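Local coordinates for kelch-like protein 7 (Homo sapiens, PDB 3II7), which serves, with this kelch domain as one part, as the substrate-specific adapter of a cullin-3 E3 ubiquitin ligase complex that marks proteins for degradation, at residues A[74-77]-A[78-81]; A[219-223]-A[224-228]. All coordinates share one frame; numbering follows the deposited sequence.

Interaction 1: A[74-77]-A[78-81]; sequences CYNV and VKDS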
loop_
_atom_site.group_PDB
_atom_site.type_symbol
_atom_site.label_atom_id
_atom_site.label_comp_id
_atom_site.label_asym_id
_atom_site.label_seq_id
_atom_site.Cartn_x
_atom_site.Cartn_y
_atom_site.Cartn_z
ATOM N N CYS A 74 -5.026 15.251 5.112
ATOM C CA CYS A 74 -5.951 14.340 5.781
ATOM C C CYS A 74 -7.339 14.566 5.238
ATOM O O CYS A 74 -7.822 15.718 5.194
ATOM C CB CYS A 74 -5.935 14.580 7.272
ATOM S SG CYS A 74 -4.280 14.615 8.046
ATOM N N TYR A 75 -7.994 13.485 4.859
ATOM C CA TYR A 75 -9.350 13.567 4.337
ATOM C C TYR A 75 -10.304 12.859 5.268
ATOM O O TYR A 75 -10.203 11.631 5.449
ATOM C CB TYR A 75 -9.405 12.947 2.971
ATOM C CG TYR A 75 -10.782 12.938 2.355
ATOM C CD1 TYR A 75 -11.431 14.132 2.034
ATOM C CD2 TYR A 75 -11.435 11.727 2.064
ATOM C CE1 TYR A 75 -12.704 14.118 1.454
ATOM C CE2 TYR A 75 -12.706 11.713 1.459
ATOM C CZ TYR A 75 -13.322 12.902 1.168
ATOM O OH TYR A 75 -14.556 12.902 0.617
ATOM N N ASN A 76 -11.212 13.626 5.870
ATOM C CA ASN A 76 -12.243 13.073 6.698
ATOM C C ASN A 76 -13.371 12.563 5.782
ATOM O O ASN A 76 -14.053 13.352 5.105
ATOM C CB ASN A 76 -12.761 14.094 7.696
ATOM C CG ASN A 76 -13.762 13.487 8.657
ATOM O OD1 ASN A 76 -14.770 12.939 8.235
ATOM N ND2 ASN A 76 -13.458 13.541 9.961
ATOM N N VAL A 77 -13.541 11.260 5.731
ATOM C CA VAL A 77 -14.471 10.639 4.771
ATOM C C VAL A 77 -15.947 10.906 5.071
ATOM O O VAL A 77 -16.778 10.922 4.152
ATOM C CB VAL A 77 -14.256 9.111 4.670
ATOM C CG1 VAL A 77 -12.794 8.795 4.245
ATOM C CG2 VAL A 77 -14.671 8.408 5.963
ATOM N N VAL A 78 -16.269 11.122 6.338
ATOM C CA VAL A 78 -17.646 11.361 6.759
ATOM C C VAL A 78 -18.067 12.819 6.509
ATOM O O VAL A 78 -19.175 13.077 6.036
ATOM C CB VAL A 78 -17.802 10.992 8.265
ATOM C CG1 VAL A 78 -19.111 11.504 8.832
ATOM C CG2 VAL A 78 -17.680 9.458 8.440
ATOM N N LYS A 79 -17.174 13.752 6.813
ATOM C CA LYS A 79 -17.416 15.172 6.580
ATOM C C LYS A 79 -17.077 15.629 5.136
ATOM O O LYS A 79 -17.429 16.744 4.734
ATOM C CB LYS A 79 -16.616 16.000 7.596
ATOM C CG LYS A 79 -16.935 15.661 9.071
ATOM C CD LYS A 79 -16.021 16.430 10.013
ATOM C CE LYS A 79 -16.182 15.960 11.463
ATOM N NZ LYS A 79 -15.151 16.555 12.364
ATOM N N ASP A 80 -16.407 14.778 4.361
ATOM C CA ASP A 80 -15.964 15.140 3.008
ATOM C C ASP A 80 -15.167 16.436 3.051
ATOM O O ASP A 80 -15.442 17.400 2.303
ATOM C CB ASP A 80 -17.187 15.255 2.070
ATOM C CG ASP A 80 -16.816 15.599 0.627
ATOM O OD1 ASP A 80 -15.768 15.130 0.121
ATOM O OD2 ASP A 80 -17.606 16.324 0.000
ATOM N N SER A 81 -14.169 16.470 3.927
ATOM C CA SER A 81 -13.375 17.680 4.112
ATOM C C SER A 81 -11.922 17.324 4.347
ATOM O O SER A 81 -11.606 16.222 4.807
ATOM C CB SER A 81 -13.901 18.495 5.294
ATOM O OG SER A 81 -13.769 17.784 6.491
#

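Interaction 2: A[219-223]-A[224-228]; sequences EYYDI and KLNEW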
loop_
_atom_site.group_PDB
_atom_site.type_symbol
_atom_site.label_atom_id
_atom_site.label_comp_id
_atom_site.label_asym_id
_atom_site.label_seq_id
_atom_site.Cartn_x
_atom_site.Cartn_y
_atom_site.Cartn_z
ATOM N N GLU A 219 1.284 -14.813 -4.181
ATOM C CA GLU A 219 1.575 -15.742 -3.104
ATOM C C GLU A 219 0.990 -15.224 -1.817
ATOM O O GLU A 219 0.677 -14.031 -1.701
ATOM C CB GLU A 219 3.087 -15.967 -2.962
ATOM C CG GLU A 219 3.926 -14.696 -2.659
ATOM C CD GLU A 219 5.397 -15.002 -2.621
ATOM O OE1 GLU A 219 5.822 -15.728 -1.692
ATOM O OE2 GLU A 219 6.148 -14.561 -3.536
ATOM N N TYR A 220 0.851 -16.091 -0.825
ATOM C CA TYR A 220 0.404 -15.624 0.489
ATOM C C TYR A 220 1.283 -16.147 1.606
ATOM O O TYR A 220 1.919 -17.204 1.488
ATOM C CB TYR A 220 -1.053 -15.981 0.786
ATOM C CG TYR A 220 -1.307 -17.433 1.042
ATOM C CD1 TYR A 220 -1.194 -17.963 2.308
ATOM C CD2 TYR A 220 -1.678 -18.267 0.021
ATOM C CE1 TYR A 220 -1.427 -19.301 2.543
ATOM C CE2 TYR A 220 -1.906 -19.611 0.245
ATOM C CZ TYR A 220 -1.794 -20.112 1.505
ATOM O OH TYR A 220 -2.046 -21.445 1.724
ATOM N N TYR A 221 1.295 -15.375 2.683
ATOM C CA TYR A 221 1.994 -15.720 3.902
ATOM C C TYR A 221 1.009 -16.337 4.864
ATOM O O TYR A 221 0.027 -15.699 5.253
ATOM C CB TYR A 221 2.599 -14.480 4.533
ATOM C CG TYR A 221 3.380 -14.778 5.805
ATOM C CD1 TYR A 221 4.517 -15.574 5.767
ATOM C CD2 TYR A 221 2.954 -14.269 7.033
ATOM C CE1 TYR A 221 5.218 -15.860 6.903
ATOM C CE2 TYR A 221 3.658 -14.540 8.205
ATOM C CZ TYR A 221 4.768 -15.347 8.146
ATOM O OH TYR A 221 5.459 -15.608 9.301
ATOM N N ASP A 222 1.276 -17.586 5.232
ATOM C CA ASP A 222 0.505 -18.295 6.242
ATOM C C ASP A 222 1.049 -17.889 7.591
ATOM O O ASP A 222 2.162 -18.282 7.990
ATOM C CB ASP A 222 0.627 -19.803 6.016
ATOM C CG ASP A 222 -0.355 -20.591 6.853
ATOM O OD1 ASP A 222 -0.410 -20.362 8.067
ATOM O OD2 ASP A 222 -1.080 -21.428 6.273
ATOM N N ILE A 223 0.308 -17.045 8.284
ATOM C CA ILE A 223 0.768 -16.507 9.564
ATOM C C ILE A 223 1.038 -17.601 10.582
ATOM O O ILE A 223 2.026 -17.558 11.288
ATOM C CB ILE A 223 -0.256 -15.458 10.080
ATOM C CG1 ILE A 223 -0.280 -14.251 9.155
ATOM C CG2 ILE A 223 0.054 -14.999 11.538
ATOM C CD1 ILE A 223 -1.431 -13.234 9.453
ATOM N N LYS A 224 0.161 -18.601 10.649
ATOM C CA LYS A 224 0.322 -19.717 11.566
ATOM C C LYS A 224 1.517 -20.600 11.274
ATOM O O LYS A 224 2.204 -21.014 12.217
ATOM C CB LYS A 224 -0.989 -20.551 11.584
ATOM C CG LYS A 224 -1.038 -21.713 12.555
ATOM C CD LYS A 224 -0.796 -21.296 14.018
ATOM C CE LYS A 224 -1.634 -22.158 15.006
ATOM N NZ LYS A 224 -3.056 -21.619 15.175
ATOM N N LEU A 225 1.782 -20.891 9.984
ATOM C CA LEU A 225 2.860 -21.814 9.606
ATOM C C LEU A 225 4.217 -21.102 9.359
ATOM O O LEU A 225 5.250 -21.775 9.270
ATOM C CB LEU A 225 2.488 -22.602 8.345
ATOM C CG LEU A 225 1.300 -23.569 8.473
ATOM C CD1 LEU A 225 0.997 -24.203 7.118
ATOM C CD2 LEU A 225 1.555 -24.623 9.523
ATOM N N ASN A 226 4.207 -19.767 9.232
ATOM C CA ASN A 226 5.392 -19.007 8.865
ATOM C C ASN A 226 5.984 -19.549 7.549
ATOM O O ASN A 226 7.161 -19.925 7.477
ATOM C CB ASN A 226 6.436 -18.967 10.006
ATOM C CG ASN A 226 7.686 -18.143 9.646
ATOM O OD1 ASN A 226 7.613 -17.056 9.025
ATOM N ND2 ASN A 226 8.842 -18.655 10.048
ATOM N N GLU A 227 5.114 -19.645 6.543
ATOM C CA GLU A 227 5.488 -20.126 5.206
ATOM C C GLU A 227 4.750 -19.310 4.192
ATOM O O GLU A 227 3.626 -18.871 4.442
ATOM C CB GLU A 227 5.063 -21.577 4.937
ATOM C CG GLU A 227 5.431 -22.611 5.972
ATOM C CD GLU A 227 4.855 -24.017 5.641
ATOM O OE1 GLU A 227 4.121 -24.165 4.622
ATOM O OE2 GLU A 227 5.136 -24.965 6.416
ATOM N N TRP A 228 5.376 -19.126 3.037
ATOM C CA TRP A 228 4.724 -18.532 1.889
ATOM C C TRP A 228 4.392 -19.616 0.878
ATOM O O TRP A 228 5.181 -20.566 0.654
ATOM C CB TRP A 228 5.635 -17.497 1.216
ATOM C CG TRP A 228 5.882 -16.206 1.999
ATOM C CD1 TRP A 228 6.841 -15.999 2.949
ATOM C CD2 TRP A 228 5.212 -14.964 1.840
ATOM N NE1 TRP A 228 6.786 -14.719 3.387
ATOM C CE2 TRP A 228 5.776 -14.068 2.736
ATOM C CE3 TRP A 228 4.143 -14.525 1.033
ATOM C CZ2 TRP A 228 5.345 -12.748 2.836
ATOM C CZ3 TRP A 228 3.724 -13.221 1.143
ATOM C CH2 TRP A 228 4.298 -12.358 2.024
#

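Interaction 1: A[74-77]-A[78-81]
Tyr75 and Asp80 meet across a tight turn through a short hydrogen bond, Tyr75 OH giving its proton to Asp80 OD1 at 2.6 Å. With CG anti to the backbone N in both residues (chi1 178° in Tyr75), the phenol and the carboxylate reach each other beside the turn. The carboxylate oxygen lies at the edge of the phenol ring, near its plane, while the carboxylate itself stands almost perpendicular to the ring and receives the hydroxyl on its anti side. Its second oxygen, OD2, forms a salt bridge with Arg40, so the carboxylate is held through both oxygens. A phenylalanine in place of Tyr75 would probably leave Asp80 OD1 without its hydroxyl partner and the carboxylate freer to turn about its link to Arg40.

Asn76 works on another side of the turn. Asn76 OD1 accepts a nearly straight bond from Lys79 N (2.9 Å, 172°), the donor standing above the carbonyl plane, and a weak, bent one from Val78 N (3.0 Å). Two amides of the turn are thus gathered on one oxygen. The extended chain of Lys79 passes by the amide group, with Lys79 CG 3.6 Å from Asn76 OD1 and CD and CE beside ND2.

The backbone closes the turn: Asn76 N donates to Ser81 O at 2.8 Å, and Asn76 O receives weak bonds from Asp80 N and Ser81 N. Asp80, with positive phi, and Ser81 therefore both face Asn76, which is a G1 beta bulge. It shapes the hairpin between strands 71-76 and 81-86, the third and fourth strands of one blade of the kelch beta-propeller.

Interaction 2: A[219-223]-A[224-228]
Strands 218-222 and 227-230 run antiparallel, with Tyr221 and Trp228 a non-hydrogen-bonded pair (CA-CA 4.4 Å) and Asp222 N donating to Glu227 O at 2.8 Å. Trp228 turns one indole face to Tyr221 CB, which sits 3.5 Å from the centroid of the six-membered ring, almost on its normal, a CH-pi contact. Tyr221 CD1 reaches over the same indole to within 3.4 Å of Trp228 NE1, and the two rings are inclined at 46°. The N-H of that indole is taken by the carbonyl of Cys185.

Glu219 comes from the side away from the turn, its carboxylate nearly perpendicular to the indole and Glu219 OE1 3.4 Å from Trp228 CB. Its polar end is engaged by Ile188 N, Glu189 N and Arg191, residues that follow the outer strand of the preceding propeller blade. With Asn226 and Glu227 both facing Asp222, and a weak bond from Asn226 N to Asp222 O, the turn closes in a G1 beta bulge, and it links the third and fourth strands of a blade in the kelch beta-propeller. Asn226, the residue with positive phi, has CG anti to its N (chi1 -179°), and Asn226 OD1 lies at the edge of the Tyr221 ring; Tyr221 OH donates to it at 2.6 Å, and Cys185 N shares the oxygen.

Asp222 turns to the other face. Asp222 OD1 takes Leu225 N at 3.0 Å from well above the carboxylate plane, while Asp222 OD2 lies 3.6 Å from Leu225 CD1 and forms a salt bridge with Lys229.

How the interactions relate
Interactions 1 and 2 are the same solution used twice, in Kelch 2 and Kelch 5, with centres about 36 Å apart on opposite sides of the chain's centre and no touch between them. Each shapes the turn from the third to the fourth strand of its blade, with a buried tyrosine and a more exposed loop end. The chemistry is permuted: the acid and the amide exchange places, Asn76 corresponding to Asp222 and Asp80 to Asn226. Accordingly Asp80 carries a salt bridge to Arg40, whereas Asn226 OD1 takes the backbone N-H of Cys185. The tryptophan seven residues after the tyrosine meets its ring in both blades; in interaction 2 it lies within the segments (Trp228), in interaction 1 just beyond them (Trp82).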